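Long-range contacts in UTP-glucose-1-phosphate uridylyltransferase 2 (Trypanosoma brucei, PDB 3GUE), which probably catalyses the formation of UDP-glucose and diphosphate from UTP and glucose 1-phosphate: residues A[212-222]-A[303-311]; A[77-86]-A[126-136]. All blocks are in the same frame, centred on the assembly; numbering follows the deposited sequence.

Contact 1: A[212-222]-A[303-311]. With UPG (uridine-5'-diphosphate-glucose), chain C.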
loop_
_atom_site.group_PDB
_atom_site.type_symbol
_atom_site.label_atom_id
_atom_site.label_comp_id
_atom_site.label_asym_id
_atom_site.label_seq_id
_atom_site.Cartn_x
_atom_site.Cartn_y
_atom_site.Cartn_z
ATOM N N TYR A 212 -10.714 -23.569 0.673
ATOM C CA TYR A 212 -9.583 -22.631 0.658
ATOM C C TYR A 212 -9.078 -22.371 2.091
ATOM O O TYR A 212 -9.885 -22.263 3.016
ATOM C CB TYR A 212 -9.936 -21.339 -0.102
ATOM C CG TYR A 212 -10.334 -21.593 -1.541
ATOM C CD1 TYR A 212 -9.378 -21.993 -2.485
ATOM C CD2 TYR A 212 -11.685 -21.508 -1.957
ATOM C CE1 TYR A 212 -9.730 -22.251 -3.803
ATOM C CE2 TYR A 212 -12.049 -21.774 -3.290
ATOM C CZ TYR A 212 -11.064 -22.135 -4.205
ATOM O OH TYR A 212 -11.372 -22.392 -5.527
ATOM N N ARG A 213 -7.750 -22.305 2.262
ATOM C CA ARG A 213 -7.117 -22.150 3.566
ATOM C C ARG A 213 -6.064 -21.041 3.585
ATOM O O ARG A 213 -5.584 -20.681 4.649
ATOM C CB ARG A 213 -6.419 -23.460 3.996
ATOM C CG ARG A 213 -7.324 -24.617 4.357
ATOM C CD ARG A 213 -8.157 -24.312 5.628
ATOM N NE ARG A 213 -9.071 -25.424 5.922
ATOM C CZ ARG A 213 -10.319 -25.512 5.473
ATOM N NH1 ARG A 213 -10.813 -24.566 4.703
ATOM N NH2 ARG A 213 -11.079 -26.545 5.790
ATOM N N TYR A 214 -5.665 -20.547 2.414
ATOM C CA TYR A 214 -4.594 -19.552 2.320
ATOM C C TYR A 214 -4.952 -18.395 1.406
ATOM O O TYR A 214 -5.591 -18.579 0.347
ATOM C CB TYR A 214 -3.297 -20.217 1.842
ATOM C CG TYR A 214 -2.705 -21.154 2.859
ATOM C CD1 TYR A 214 -1.993 -20.664 3.940
ATOM C CD2 TYR A 214 -2.891 -22.541 2.764
ATOM C CE1 TYR A 214 -1.423 -21.545 4.911
ATOM C CE2 TYR A 214 -2.345 -23.407 3.719
ATOM C CZ TYR A 214 -1.601 -22.903 4.780
ATOM O OH TYR A 214 -1.069 -23.766 5.744
ATOM N N MET A 215 -4.525 -17.205 1.812
ATOM C CA MET A 215 -4.766 -16.014 1.047
ATOM C C MET A 215 -3.488 -15.215 0.879
ATOM O O MET A 215 -2.834 -14.883 1.851
ATOM C CB MET A 215 -5.833 -15.137 1.706
ATOM C CG MET A 215 -6.010 -13.798 1.021
ATOM S SD MET A 215 -7.433 -12.911 1.678
ATOM C CE MET A 215 -8.773 -13.976 1.155
ATOM N N PHE A 216 -3.172 -14.906 -0.373
ATOM C CA PHE A 216 -2.112 -13.973 -0.702
ATOM C C PHE A 216 -2.671 -12.564 -0.972
ATOM O O PHE A 216 -3.501 -12.357 -1.886
ATOM C CB PHE A 216 -1.260 -14.509 -1.869
ATOM C CG PHE A 216 -0.158 -13.559 -2.295
ATOM C CD1 PHE A 216 0.909 -13.293 -1.446
ATOM C CD2 PHE A 216 -0.195 -12.947 -3.543
ATOM C CE1 PHE A 216 1.907 -12.412 -1.798
ATOM C CE2 PHE A 216 0.831 -12.042 -3.935
ATOM C CZ PHE A 216 1.873 -11.786 -3.057
ATOM N N ILE A 217 -2.201 -11.609 -0.169
ATOM C CA ILE A 217 -2.626 -10.206 -0.227
ATOM C C ILE A 217 -1.436 -9.318 -0.557
ATOM O O ILE A 217 -0.345 -9.500 -0.013
ATOM C CB ILE A 217 -3.200 -9.714 1.133
ATOM C CG1 ILE A 217 -3.996 -10.811 1.848
ATOM C CG2 ILE A 217 -4.037 -8.397 0.965
ATOM C CD1 ILE A 217 -4.297 -10.445 3.300
ATOM N N SER A 218 -1.661 -8.357 -1.449
ATOM C CA SER A 218 -0.682 -7.333 -1.825
ATOM C C SER A 218 -1.352 -6.007 -2.222
ATOM O O SER A 218 -2.552 -5.966 -2.529
ATOM C CB SER A 218 0.180 -7.840 -2.994
ATOM O OG SER A 218 -0.611 -8.040 -4.158
ATOM N N ASN A 219 -0.555 -4.941 -2.201
ATOM C CA ASN A 219 -0.951 -3.611 -2.562
ATOM C C ASN A 219 -1.393 -3.512 -4.008
ATOM O O ASN A 219 -0.752 -4.072 -4.897
ATOM C CB ASN A 219 0.220 -2.641 -2.298
ATOM C CG ASN A 219 0.421 -2.331 -0.817
ATOM O OD1 ASN A 219 -0.425 -2.648 0.031
ATOM N ND2 ASN A 219 1.536 -1.673 -0.507
ATOM N N GLY A 220 -2.497 -2.814 -4.267
ATOM C CA GLY A 220 -2.879 -2.553 -5.674
ATOM C C GLY A 220 -1.851 -1.836 -6.547
ATOM O O GLY A 220 -1.859 -1.979 -7.770
ATOM N N ASP A 221 -0.991 -1.040 -5.919
ATOM C CA ASP A 221 0.095 -0.289 -6.597
ATOM C C ASP A 221 1.380 -1.109 -6.863
ATOM O O ASP A 221 2.246 -0.686 -7.631
ATOM C CB ASP A 221 0.453 0.977 -5.809
ATOM C CG ASP A 221 0.990 0.668 -4.404
ATOM O OD1 ASP A 221 2.220 0.591 -4.232
ATOM O OD2 ASP A 221 0.184 0.469 -3.484
ATOM N N ASN A 222 1.464 -2.307 -6.288
ATOM C CA ASN A 222 2.667 -3.142 -6.392
ATOM C C ASN A 222 2.494 -4.231 -7.423
ATOM O O ASN A 222 1.933 -5.283 -7.141
ATOM C CB ASN A 222 3.036 -3.774 -5.034
ATOM C CG ASN A 222 4.287 -4.658 -5.121
ATOM O OD1 ASN A 222 5.055 -4.574 -6.085
ATOM N ND2 ASN A 222 4.503 -5.492 -4.111
ATOM N N THR A 303 6.813 -5.090 2.375
ATOM C CA THR A 303 6.333 -5.003 1.000
ATOM C C THR A 303 4.800 -4.951 0.984
ATOM O O THR A 303 4.212 -4.558 -0.012
ATOM C CB THR A 303 6.759 -6.208 0.145
ATOM O OG1 THR A 303 6.080 -7.385 0.599
ATOM C CG2 THR A 303 8.299 -6.451 0.140
ATOM N N ASN A 304 4.181 -5.379 2.090
ATOM C CA ASN A 304 2.711 -5.594 2.218
ATOM C C ASN A 304 2.210 -6.792 1.356
ATOM O O ASN A 304 1.013 -6.993 1.193
ATOM C CB ASN A 304 1.887 -4.284 2.026
ATOM C CG ASN A 304 0.815 -4.069 3.159
ATOM O OD1 ASN A 304 0.965 -4.595 4.270
ATOM N ND2 ASN A 304 -0.259 -3.322 2.859
ATOM N N ASN A 305 3.154 -7.554 0.790
ATOM C CA ASN A 305 2.883 -8.889 0.258
ATOM C C ASN A 305 2.765 -9.789 1.502
ATOM O O ASN A 305 3.797 -10.186 2.090
ATOM C CB ASN A 305 4.050 -9.420 -0.611
ATOM C CG ASN A 305 4.369 -8.540 -1.855
ATOM O OD1 ASN A 305 3.571 -7.722 -2.313
ATOM N ND2 ASN A 305 5.559 -8.741 -2.399
ATOM N N ILE A 306 1.534 -10.110 1.891
ATOM C CA ILE A 306 1.272 -10.898 3.112
ATOM C C ILE A 306 0.432 -12.146 2.830
ATOM O O ILE A 306 -0.629 -12.060 2.229
ATOM C CB ILE A 306 0.501 -10.072 4.194
ATOM C CG1 ILE A 306 1.111 -8.680 4.435
ATOM C CG2 ILE A 306 0.348 -10.864 5.468
ATOM C CD1 ILE A 306 2.510 -8.718 4.954
ATOM N N TRP A 307 0.909 -13.284 3.329
ATOM C CA TRP A 307 0.179 -14.560 3.316
ATOM C C TRP A 307 -0.519 -14.799 4.641
ATOM O O TRP A 307 0.106 -14.776 5.717
ATOM C CB TRP A 307 1.126 -15.721 3.103
ATOM C CG TRP A 307 1.628 -15.918 1.687
ATOM C CD1 TRP A 307 2.748 -15.380 1.127
ATOM C CD2 TRP A 307 1.035 -16.749 0.678
ATOM N NE1 TRP A 307 2.883 -15.806 -0.164
ATOM C CE2 TRP A 307 1.842 -16.642 -0.475
ATOM C CE3 TRP A 307 -0.116 -17.545 0.630
ATOM C CZ2 TRP A 307 1.538 -17.303 -1.674
ATOM C CZ3 TRP A 307 -0.417 -18.222 -0.571
ATOM C CH2 TRP A 307 0.421 -18.097 -1.702
ATOM N N ILE A 308 -1.800 -15.115 4.555
ATOM C CA ILE A 308 -2.517 -15.512 5.745
ATOM C C ILE A 308 -3.127 -16.909 5.593
ATOM O O ILE A 308 -3.519 -17.330 4.496
ATOM C CB ILE A 308 -3.553 -14.436 6.211
ATOM C CG1 ILE A 308 -4.628 -14.201 5.154
ATOM C CG2 ILE A 308 -2.832 -13.069 6.639
ATOM C CD1 ILE A 308 -5.835 -13.353 5.681
ATOM N N ASN A 309 -3.120 -17.638 6.695
ATOM C CA ASN A 309 -3.876 -18.865 6.823
ATOM C C ASN A 309 -5.280 -18.471 7.302
ATOM O O ASN A 309 -5.456 -17.834 8.366
ATOM C CB ASN A 309 -3.185 -19.853 7.790
ATOM C CG ASN A 309 -3.952 -21.186 7.940
ATOM O OD1 ASN A 309 -5.090 -21.203 8.356
ATOM N ND2 ASN A 309 -3.326 -22.280 7.570
ATOM N N LEU A 310 -6.264 -18.852 6.493
ATOM C CA LEU A 310 -7.634 -18.407 6.637
ATOM C C LEU A 310 -8.346 -19.071 7.833
ATOM O O LEU A 310 -9.130 -18.427 8.515
ATOM C CB LEU A 310 -8.382 -18.635 5.319
ATOM C CG LEU A 310 -7.919 -17.809 4.114
ATOM C CD1 LEU A 310 -8.732 -18.198 2.890
ATOM C CD2 LEU A 310 -8.083 -16.314 4.418
ATOM N N MET A 311 -8.038 -20.340 8.079
ATOM C CA MET A 311 -8.554 -21.077 9.227
ATOM C C MET A 311 -7.985 -20.519 10.538
ATOM O O MET A 311 -8.722 -20.385 11.514
ATOM C CB MET A 311 -8.246 -22.577 9.080
ATOM C CG MET A 311 -8.928 -23.511 10.122
ATOM S SD MET A 311 -10.722 -23.418 10.128
ATOM C CE MET A 311 -11.201 -25.018 9.498
HETATM N N1 UPG C . -5.927 0.576 0.933
HETATM C C2 UPG C . -7.167 -0.064 1.130
HETATM N N3 UPG C . -7.962 0.400 2.163
HETATM C C4 UPG C . -7.597 1.435 2.990
HETATM C C5 UPG C . -6.357 2.063 2.814
HETATM C C6 UPG C . -5.512 1.641 1.793
HETATM O O2 UPG C . -7.605 -0.987 0.427
HETATM O O4 UPG C . -8.397 1.775 3.872
HETATM C C1C UPG C . -5.024 0.111 -0.169
HETATM C C2C UPG C . -4.387 1.122 -1.127
HETATM O O2C UPG C . -5.305 1.490 -2.166
HETATM C C3C UPG C . -3.246 0.274 -1.683
HETATM C C4C UPG C . -2.790 -0.503 -0.459
HETATM O O4C UPG C . -3.900 -0.510 0.479
HETATM O O3C UPG C . -3.777 -0.656 -2.627
HETATM C C5C UPG C . -1.580 0.190 0.248
HETATM O O5C UPG C . -1.897 1.421 0.840
HETATM P PA UPG C . -0.880 2.672 0.752
HETATM O O1A UPG C . -0.479 2.739 -0.682
HETATM O O2A UPG C . -1.425 3.866 1.408
HETATM O O3A UPG C . 0.416 2.104 1.594
HETATM P PB UPG C . 0.697 2.248 3.190
HETATM O O1B UPG C . -0.491 1.758 3.910
HETATM O O2B UPG C . 1.262 3.595 3.519
HETATM O O3B UPG C . 1.948 1.249 3.303
HETATM C "C1'" UPG C . 1.737 -0.187 3.037
HETATM C "C2'" UPG C . 2.110 -0.976 4.284
HETATM C "C3'" UPG C . 3.557 -0.642 4.624
HETATM C "C4'" UPG C . 4.454 -1.059 3.448
HETATM C "C5'" UPG C . 3.999 -0.348 2.147
HETATM C "C6'" UPG C . 4.654 -0.975 0.944
HETATM O "O2'" UPG C . 1.264 -0.628 5.396
HETATM O "O3'" UPG C . 3.907 -1.281 5.840
HETATM O "O4'" UPG C . 5.812 -0.746 3.719
HETATM O "O5'" UPG C . 2.573 -0.490 1.903
HETATM O "O6'" UPG C . 4.530 -0.092 -0.172
HETATM O O HOH W 1 2.050 -5.252 -1.754
#

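Contact 2: A[77-86]-A[126-136]. With UPG (uridine-5'-diphosphate-glucose), chain C.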
loop_
_atom_site.group_PDB
_atom_site.type_symbol
_atom_site.label_atom_id
_atom_site.label_comp_id
_atom_site.label_asym_id
_atom_site.label_seq_id
_atom_site.Cartn_x
_atom_site.Cartn_y
_atom_site.Cartn_z
ATOM N N ALA A 77 -5.313 -21.883 -2.312
ATOM C CA ALA A 77 -4.895 -20.488 -2.288
ATOM C C ALA A 77 -5.870 -19.531 -3.026
ATOM O O ALA A 77 -6.582 -19.930 -3.936
ATOM C CB ALA A 77 -3.480 -20.373 -2.799
ATOM N N VAL A 78 -5.909 -18.279 -2.580
ATOM C CA VAL A 78 -6.859 -17.264 -3.047
ATOM C C VAL A 78 -6.053 -15.961 -3.090
ATOM O O VAL A 78 -5.178 -15.738 -2.271
ATOM C CB VAL A 78 -8.071 -17.106 -2.066
ATOM C CG1 VAL A 78 -8.855 -15.837 -2.323
ATOM C CG2 VAL A 78 -9.041 -18.327 -2.147
ATOM N N VAL A 79 -6.334 -15.124 -4.069
ATOM C CA VAL A 79 -5.606 -13.858 -4.215
ATOM C C VAL A 79 -6.535 -12.707 -3.897
ATOM O O VAL A 79 -7.696 -12.698 -4.306
ATOM C CB VAL A 79 -4.947 -13.703 -5.615
ATOM C CG1 VAL A 79 -4.230 -12.330 -5.749
ATOM C CG2 VAL A 79 -3.952 -14.829 -5.853
ATOM N N LEU A 80 -6.012 -11.765 -3.118
ATOM C CA LEU A 80 -6.681 -10.491 -2.870
ATOM C C LEU A 80 -5.718 -9.364 -3.198
ATOM O O LEU A 80 -4.560 -9.359 -2.742
ATOM C CB LEU A 80 -7.132 -10.378 -1.404
ATOM C CG LEU A 80 -7.868 -9.140 -0.849
ATOM C CD1 LEU A 80 -9.074 -8.767 -1.610
ATOM C CD2 LEU A 80 -8.252 -9.382 0.604
ATOM N N LYS A 81 -6.192 -8.421 -4.005
ATOM C CA LYS A 81 -5.439 -7.179 -4.252
ATOM C C LYS A 81 -6.167 -6.045 -3.539
ATOM O O LYS A 81 -7.378 -5.871 -3.735
ATOM C CB LYS A 81 -5.362 -6.926 -5.772
ATOM C CG LYS A 81 -3.998 -7.256 -6.428
ATOM C CD LYS A 81 -2.962 -6.169 -6.084
ATOM C CE LYS A 81 -1.803 -6.095 -7.091
ATOM N NZ LYS A 81 -0.566 -6.794 -6.587
ATOM N N LEU A 82 -5.457 -5.316 -2.674
ATOM C CA LEU A 82 -6.011 -4.153 -1.977
ATOM C C LEU A 82 -6.296 -3.034 -3.014
ATOM O O LEU A 82 -5.472 -2.754 -3.887
ATOM C CB LEU A 82 -5.049 -3.661 -0.886
ATOM C CG LEU A 82 -4.601 -4.681 0.182
ATOM C CD1 LEU A 82 -3.586 -4.089 1.187
ATOM C CD2 LEU A 82 -5.799 -5.348 0.920
ATOM N N ASN A 83 -7.444 -2.380 -2.887
ATOM C CA ASN A 83 -7.884 -1.390 -3.886
ATOM C C ASN A 83 -8.797 -0.306 -3.282
ATOM O O ASN A 83 -9.596 0.307 -3.989
ATOM C CB ASN A 83 -8.589 -2.142 -5.034
ATOM C CG ASN A 83 -8.810 -1.277 -6.268
ATOM O OD1 ASN A 83 -7.899 -0.585 -6.743
ATOM N ND2 ASN A 83 -10.028 -1.273 -6.756
ATOM N N GLY A 84 -8.650 -0.068 -1.973
ATOM C CA GLY A 84 -9.621 0.713 -1.192
ATOM C C GLY A 84 -9.157 2.105 -0.813
ATOM O O GLY A 84 -9.956 2.917 -0.373
ATOM N N GLY A 85 -7.880 2.409 -1.019
ATOM C CA GLY A 85 -7.350 3.710 -0.615
ATOM C C GLY A 85 -7.774 4.815 -1.571
ATOM O O GLY A 85 -8.221 4.548 -2.694
ATOM N N LEU A 86 -7.592 6.054 -1.132
ATOM C CA LEU A 86 -8.152 7.201 -1.822
ATOM C C LEU A 86 -7.099 7.961 -2.593
ATOM O O LEU A 86 -7.438 8.813 -3.431
ATOM C CB LEU A 86 -8.850 8.128 -0.835
ATOM C CG LEU A 86 -9.659 7.474 0.284
ATOM C CD1 LEU A 86 -9.969 8.488 1.373
ATOM C CD2 LEU A 86 -10.914 6.828 -0.275
ATOM N N VAL A 126 -7.598 -19.919 -9.955
ATOM C CA VAL A 126 -7.370 -19.373 -8.602
ATOM C C VAL A 126 -8.332 -18.214 -8.322
ATOM O O VAL A 126 -8.433 -17.286 -9.141
ATOM C CB VAL A 126 -5.877 -18.928 -8.406
ATOM C CG1 VAL A 126 -5.517 -17.817 -9.389
ATOM C CG2 VAL A 126 -5.581 -18.488 -6.955
ATOM N N PRO A 127 -9.061 -18.270 -7.187
ATOM C CA PRO A 127 -9.961 -17.186 -6.832
ATOM C C PRO A 127 -9.245 -15.848 -6.683
ATOM O O PRO A 127 -8.067 -15.784 -6.286
ATOM C CB PRO A 127 -10.592 -17.670 -5.509
ATOM C CG PRO A 127 -10.514 -19.134 -5.596
ATOM C CD PRO A 127 -9.154 -19.363 -6.204
ATOM N N PHE A 128 -9.939 -14.779 -7.073
ATOM C CA PHE A 128 -9.376 -13.435 -7.079
ATOM C C PHE A 128 -10.392 -12.423 -6.589
ATOM O O PHE A 128 -11.553 -12.471 -6.996
ATOM C CB PHE A 128 -8.954 -13.037 -8.491
ATOM C CG PHE A 128 -8.423 -11.611 -8.608
ATOM C CD1 PHE A 128 -7.138 -11.279 -8.158
ATOM C CD2 PHE A 128 -9.197 -10.614 -9.205
ATOM C CE1 PHE A 128 -6.651 -9.965 -8.279
ATOM C CE2 PHE A 128 -8.697 -9.274 -9.348
ATOM C CZ PHE A 128 -7.439 -8.964 -8.892
ATOM N N MET A 129 -9.921 -11.481 -5.771
ATOM C CA MET A 129 -10.771 -10.484 -5.128
ATOM C C MET A 129 -10.029 -9.153 -5.108
ATOM O O MET A 129 -8.805 -9.112 -5.156
ATOM C CB MET A 129 -11.121 -10.908 -3.692
ATOM C CG MET A 129 -12.150 -12.043 -3.566
ATOM S SD MET A 129 -12.717 -12.379 -1.865
ATOM C CE MET A 129 -11.229 -13.050 -1.167
ATOM N N LEU A 130 -10.792 -8.080 -5.053
ATOM C CA LEU A 130 -10.262 -6.736 -4.960
ATOM C C LEU A 130 -11.033 -6.121 -3.791
ATOM O O LEU A 130 -12.272 -6.148 -3.742
ATOM C CB LEU A 130 -10.516 -5.974 -6.281
ATOM C CG LEU A 130 -9.661 -6.202 -7.541
ATOM C CD1 LEU A 130 -10.500 -5.841 -8.747
ATOM C CD2 LEU A 130 -8.367 -5.347 -7.556
ATOM N N MET A 131 -10.295 -5.633 -2.807
ATOM C CA MET A 131 -10.920 -4.936 -1.712
ATOM C C MET A 131 -11.107 -3.481 -2.104
ATOM O O MET A 131 -10.134 -2.703 -2.202
ATOM C CB MET A 131 -10.111 -5.052 -0.430
ATOM C CG MET A 131 -10.857 -4.512 0.800
ATOM S SD MET A 131 -10.060 -4.923 2.345
ATOM C CE MET A 131 -8.852 -3.580 2.527
ATOM N N ASN A 132 -12.375 -3.120 -2.281
ATOM C CA ASN A 132 -12.755 -1.773 -2.689
ATOM C C ASN A 132 -13.370 -1.006 -1.529
ATOM O O ASN A 132 -13.779 -1.603 -0.564
ATOM C CB ASN A 132 -13.672 -1.833 -3.920
ATOM C CG ASN A 132 -13.017 -2.577 -5.118
ATOM O OD1 ASN A 132 -11.814 -2.573 -5.265
ATOM N ND2 ASN A 132 -13.819 -3.217 -5.940
ATOM N N SER A 133 -13.340 0.322 -1.594
ATOM C CA SER A 133 -14.037 1.192 -0.649
ATOM C C SER A 133 -15.160 1.941 -1.388
ATOM O O SER A 133 -15.311 1.792 -2.612
ATOM C CB SER A 133 -13.051 2.212 -0.081
ATOM O OG SER A 133 -12.602 3.075 -1.127
ATOM N N PHE A 134 -15.922 2.761 -0.651
ATOM C CA PHE A 134 -16.971 3.595 -1.241
ATOM C C PHE A 134 -16.420 4.474 -2.390
ATOM O O PHE A 134 -17.140 4.762 -3.350
ATOM C CB PHE A 134 -17.708 4.442 -0.159
ATOM C CG PHE A 134 -16.847 5.526 0.491
ATOM C CD1 PHE A 134 -16.982 6.870 0.119
ATOM C CD2 PHE A 134 -15.921 5.207 1.493
ATOM C CE1 PHE A 134 -16.180 7.867 0.707
ATOM C CE2 PHE A 134 -15.122 6.200 2.093
ATOM C CZ PHE A 134 -15.254 7.525 1.697
ATOM N N SER A 135 -15.145 4.856 -2.285
ATOM C CA SER A 135 -14.478 5.785 -3.212
ATOM C C SER A 135 -13.923 5.126 -4.490
ATOM O O SER A 135 -13.663 5.799 -5.492
ATOM C CB SER A 135 -13.311 6.473 -2.499
ATOM O OG SER A 135 -13.744 7.365 -1.483
ATOM N N THR A 136 -13.745 3.811 -4.445
ATOM C CA THR A 136 -13.092 3.108 -5.534
ATOM C C THR A 136 -13.976 2.085 -6.252
ATOM O O THR A 136 -13.680 1.719 -7.391
ATOM C CB THR A 136 -11.785 2.392 -5.082
ATOM O OG1 THR A 136 -12.110 1.257 -4.296
ATOM C CG2 THR A 136 -10.860 3.296 -4.306
HETATM N N1 UPG C . -5.927 0.576 0.933
HETATM C C2 UPG C . -7.167 -0.064 1.130
HETATM N N3 UPG C . -7.962 0.400 2.163
HETATM C C4 UPG C . -7.597 1.435 2.990
HETATM C C5 UPG C . -6.357 2.063 2.814
HETATM C C6 UPG C . -5.512 1.641 1.793
HETATM O O2 UPG C . -7.605 -0.987 0.427
HETATM O O4 UPG C . -8.397 1.775 3.872
HETATM C C1C UPG C . -5.024 0.111 -0.169
HETATM C C2C UPG C . -4.387 1.122 -1.127
HETATM O O2C UPG C . -5.305 1.490 -2.166
HETATM C C3C UPG C . -3.246 0.274 -1.683
HETATM C C4C UPG C . -2.790 -0.503 -0.459
HETATM O O4C UPG C . -3.900 -0.510 0.479
HETATM O O3C UPG C . -3.777 -0.656 -2.627
HETATM C C5C UPG C . -1.580 0.190 0.248
HETATM O O5C UPG C . -1.897 1.421 0.840
HETATM P PA UPG C . -0.880 2.672 0.752
HETATM O O1A UPG C . -0.479 2.739 -0.682
HETATM O O2A UPG C . -1.425 3.866 1.408
HETATM O O3A UPG C . 0.416 2.104 1.594
HETATM P PB UPG C . 0.697 2.248 3.190
HETATM O O1B UPG C . -0.491 1.758 3.910
HETATM O O2B UPG C . 1.262 3.595 3.519
HETATM O O3B UPG C . 1.948 1.249 3.303
HETATM C "C1'" UPG C . 1.737 -0.187 3.037
HETATM C "C2'" UPG C . 2.110 -0.976 4.284
HETATM C "C3'" UPG C . 3.557 -0.642 4.624
HETATM C "C4'" UPG C . 4.454 -1.059 3.448
HETATM C "C5'" UPG C . 3.999 -0.348 2.147
HETATM C "C6'" UPG C . 4.654 -0.975 0.944
HETATM O "O2'" UPG C . 1.264 -0.628 5.396
HETATM O "O3'" UPG C . 3.907 -1.281 5.840
HETATM O "O4'" UPG C . 5.812 -0.746 3.719
HETATM O "O5'" UPG C . 2.573 -0.490 1.903
HETATM O "O6'" UPG C . 4.530 -0.092 -0.172
#

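Contact 1: A[212-222]-A[303-311]
One water molecule ties N219 to T303 and N305 where two antiparallel strands of a GT-A-type nucleotide-sugar fold reach the UDP-glucose pocket. It accepts from N219 N at 2.7 Å and donates to T303 O and N305 OD1, so three bonds fix its position. The pairing behind it is regular: the axes of 214-219 and 303-309 make an angle of 168°, and the hydrogen-bonded pairs M215/I308 and I217/I306 alternate with the non-hydrogen-bonded pairs Y214/N309 and F216/W307. At the far end L310 N, at the start of helix 310-319, adds a bond of 2.7 Å to R213 O.

On one face, F216 CB stands 3.8 Å from the centroid of the W307 six-membered ring and only 3° off its normal, a clear CH-pi contact. Because F216 CG is anti to the backbone N (chi1 178°), the phenyl ring leans obliquely across the indole, bringing CD1 to 3.4 Å from W307 NE1. L232 and M235 of helix 229-237 pack against the same indole. On the opposite face M215 CB rests 3.7 Å from L310 CD2, at the end of a patch continued by I308 and I217.

The pocket end is polar. N219 uses both ends of its amide: OD1 accepts from N304 ND2 at 2.9 Å, the oxygen lying in the N304 amide plane, which helps to orient both amides. N219 ND2 is thereby aimed at the glucose ring oxygen O5' of the ligand, to which it donates at 2.9 Å, while N304 CG lies 3.5 Å from the sugar carbon C2'.

Contact 2: A[77-86]-A[126-136]
Strands 77-83 and 128-132 run parallel, their axes 20° apart and 4.6 Å away from each other at closest approach. V79 N donates to P127 O, M129 N to V79 O, K81 N to M129 O and M131 N to K81 O, which sets the register V79/F128 through L82/M131; the next bond, N83 N to M131 O, is weak. Past this point side chains take over the joining. T136 OG1 donates to N83 O at 2.7 Å and itself accepts from S133 N, while S133 OG donates to G84 O at 2.8 Å. These bonds hold the loop in which G84 N makes a weak bond to the uracil O2 of UDP-glucose and G85 N a bond of 3.0 Å to the ribose O2C.

N83 ND2 donates to N132 OD1 at 2.7 Å. The oxygen lies in the N83 amide plane, while the donor stands above the plane of the N132 side-chain carbonyl; the two amides are turned 72° apart. S97 and T140 also bind the N83 amide. On the face of L80 and L82, L80 CD1 lies 3.6 Å from M129 CB and also touches M131. M131 CE lies beside L82 CD2. The same M131 CE is 3.6 Å from UPG O2, the uracil oxygen. Across the sheet, V79 CG1 meets the edge of the F128 ring at CD1, 3.9 Å away.

The pair forms a beta-alpha-beta crossover: the connection between the strands includes helix 107-122, which packs on F128, K81 and V126. Helix 154-158 adjoins F128 and L130, strand 214-219 borders 77-83, and strand 159-161 lies beyond 128-132.

In the fold
Both contacts are buried and belong to one mixed seven-stranded sheet, in which 214-219 and 77-83 are neighbours; their centres lie 11 Å apart. Contact 2 is a parallel pairing nearer one edge of the sheet, whereas contact 1 brings in the antiparallel strand 300-309. The backbone bond L80 N to F216 O joins them directly, and K81 NZ reaches across to S218 OG. Each is apolar along its strands and polar at the ligand end, but the tasks are divided: 77-86 meets uracil and ribose largely through backbone nitrogens of glycines, while 212-222 and 303-311 present asparagine amides to the glucose, with G220 N adding a bond to the ribose.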